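Local coordinates for YonK protein (PDB 2H4O) that is of unknown function but assembles into an octamer, a small prophage-derived protein whose C-terminal tail reaches across to a neighbouring subunit, at the interface of chains A and B. Sequence-based numbering; all coordinates share one arbitrary frame. Chains: chain A/B, YonK protein.

The interface of chains A and B. Residues chain A 30-34; chain B 57-61.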
loop_
_atom_site.group_PDB
_atom_site.type_symbol
_atom_site.label_atom_id
_atom_site.label_comp_id
_atom_site.label_asym_id
_atom_site.label_seq_id
_atom_site.Cartn_x
_atom_site.Cartn_y
_atom_site.Cartn_z
ATOM N N GLU A 30 1.132 -12.692 27.713
ATOM C CA GLU A 30 1.928 -13.515 26.817
ATOM C C GLU A 30 0.990 -14.577 26.241
ATOM O O GLU A 30 0.800 -15.638 26.831
ATOM C CB GLU A 30 3.072 -14.191 27.565
ATOM C CG GLU A 30 4.097 -14.834 26.655
ATOM C CD GLU A 30 4.876 -15.962 27.314
ATOM O OE1 GLU A 30 4.291 -17.059 27.521
ATOM O OE2 GLU A 30 6.066 -15.755 27.626
ATOM N N TYR A 31 0.405 -14.262 25.085
ATOM C CA TYR A 31 -0.529 -15.131 24.373
ATOM C C TYR A 31 0.159 -16.231 23.565
ATOM O O TYR A 31 1.228 -16.032 23.023
ATOM C CB TYR A 31 -1.395 -14.290 23.441
ATOM C CG TYR A 31 -2.131 -13.186 24.158
ATOM C CD1 TYR A 31 -3.341 -13.420 24.820
ATOM C CD2 TYR A 31 -1.581 -11.915 24.239
ATOM C CE1 TYR A 31 -3.978 -12.411 25.555
ATOM C CE2 TYR A 31 -2.210 -10.897 24.965
ATOM C CZ TYR A 31 -3.405 -11.152 25.620
ATOM O OH TYR A 31 -3.996 -10.132 26.326
ATOM N N THR A 32 -0.466 -17.399 23.497
ATOM C CA THR A 32 0.093 -18.519 22.767
ATOM C C THR A 32 -0.960 -19.081 21.852
ATOM O O THR A 32 -2.040 -19.445 22.288
ATOM C CB THR A 32 0.547 -19.617 23.701
ATOM O OG1 THR A 32 1.668 -19.156 24.455
ATOM C CG2 THR A 32 0.915 -20.861 22.925
ATOM N N TYR A 33 -0.641 -19.133 20.570
ATOM C CA TYR A 33 -1.571 -19.631 19.575
ATOM C C TYR A 33 -0.955 -20.908 19.023
ATOM O O TYR A 33 0.263 -21.017 18.925
ATOM C CB TYR A 33 -1.728 -18.593 18.441
ATOM C CG TYR A 33 -2.034 -17.176 18.897
ATOM C CD1 TYR A 33 -3.330 -16.787 19.233
ATOM C CD2 TYR A 33 -1.020 -16.240 19.024
ATOM C CE1 TYR A 33 -3.600 -15.502 19.684
ATOM C CE2 TYR A 33 -1.278 -14.962 19.470
ATOM C CZ TYR A 33 -2.568 -14.593 19.791
ATOM O OH TYR A 33 -2.823 -13.285 20.158
ATOM N N ASP A 34 -1.773 -21.890 18.680
ATOM C CA ASP A 34 -1.184 -23.089 18.127
ATOM C C ASP A 34 -1.376 -23.033 16.632
ATOM O O ASP A 34 -2.493 -23.118 16.106
ATOM C CB ASP A 34 -1.789 -24.368 18.710
ATOM C CG ASP A 34 -3.216 -24.559 18.324
ATOM O OD1 ASP A 34 -3.485 -25.578 17.655
ATOM O OD2 ASP A 34 -4.058 -23.697 18.693
ATOM N N LEU B 57 -7.841 -13.895 17.587
ATOM C CA LEU B 57 -7.494 -15.300 17.376
ATOM C C LEU B 57 -7.679 -16.093 18.630
ATOM O O LEU B 57 -7.212 -15.703 19.713
ATOM C CB LEU B 57 -6.030 -15.488 16.941
ATOM C CG LEU B 57 -5.606 -15.224 15.513
ATOM C CD1 LEU B 57 -4.167 -15.680 15.352
ATOM C CD2 LEU B 57 -6.521 -15.976 14.562
ATOM N N PRO B 58 -8.345 -17.242 18.502
ATOM C CA PRO B 58 -8.571 -18.098 19.668
ATOM C C PRO B 58 -7.230 -18.495 20.254
ATOM O O PRO B 58 -6.407 -19.081 19.573
ATOM C CB PRO B 58 -9.332 -19.286 19.087
ATOM C CG PRO B 58 -8.848 -19.346 17.686
ATOM C CD PRO B 58 -8.859 -17.878 17.280
ATOM N N VAL B 59 -7.005 -18.147 21.517
ATOM C CA VAL B 59 -5.755 -18.481 22.204
ATOM C C VAL B 59 -5.812 -19.881 22.761
ATOM O O VAL B 59 -6.794 -20.595 22.606
ATOM C CB VAL B 59 -5.495 -17.533 23.369
ATOM C CG1 VAL B 59 -4.967 -16.227 22.842
ATOM C CG2 VAL B 59 -6.780 -17.287 24.115
ATOM N N LYS B 60 -4.739 -20.278 23.410
ATOM C CA LYS B 60 -4.690 -21.595 24.008
ATOM C C LYS B 60 -3.823 -21.501 25.248
ATOM O O LYS B 60 -3.714 -22.453 26.012
ATOM C CB LYS B 60 -4.069 -22.599 23.060
ATOM C CG LYS B 60 -2.575 -22.532 23.060
ATOM C CD LYS B 60 -1.973 -23.687 22.313
ATOM C CE LYS B 60 -2.165 -24.999 23.029
ATOM N NZ LYS B 60 -1.510 -26.078 22.250
ATOM N N GLY B 61 -3.164 -20.359 25.405
ATOM C CA GLY B 61 -2.307 -20.146 26.547
ATOM C C GLY B 61 -2.142 -18.666 26.786
ATOM O O GLY B 61 -1.898 -17.875 25.860
HETATM O O HOH W 1 -4.085 -20.900 18.209
#
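A:Thr32 and B:Gly61 pair as an antiparallel beta bridge, where the C-terminal tail of chain B runs alongside strand 30-34 of chain A. The amide N of A:Thr32 donates to O of B:Gly61 at 2.8 Å, tilted 21° from the carbonyl plane. In return, O of A:Thr32 takes weak hydrogen bonds from the amides of B:Lys60 and B:Gly61.

From CB to its tip, B:Lys60 runs along the strand of chain A. Its CB lies 3.8 Å from O of A:Thr32. CG, held between the backbone N and the carbonyl carbon (chi1 80°), stays close to that oxygen and reaches CG2 of A:Thr32 at 3.9 Å. CD moves on to CB of A:Asp34 at 3.7 Å, the two side chains crossing at about a right angle. Beyond the bend at chi3 (-69°), NZ is again near that CB, but 5.0 Å from the carboxylate OD2 of A:Asp34: opposite charges that may attract at long range without forming a salt bridge.

The other side of the strand carries the tyrosines. CG1 of B:Val59 comes against CE1 of A:Tyr33 at 3.5 Å and also touches CD1 of A:Tyr31, so one methyl bridges both rings. B:Leu57 puts CD1 above a face of the A:Tyr33 ring, towards the rim, while the carbonyl oxygens of B:Leu57 and B:Pro58 lie at the ring edge, in its plane. A water joins O of B:Pro58 to N and OD2 of A:Asp34.

In the fold, the tail leaves the body of chain B after strand 46-55 and extends along strand 30-34 of chain A, just before helix 35-40, linking two subunits of the octamer.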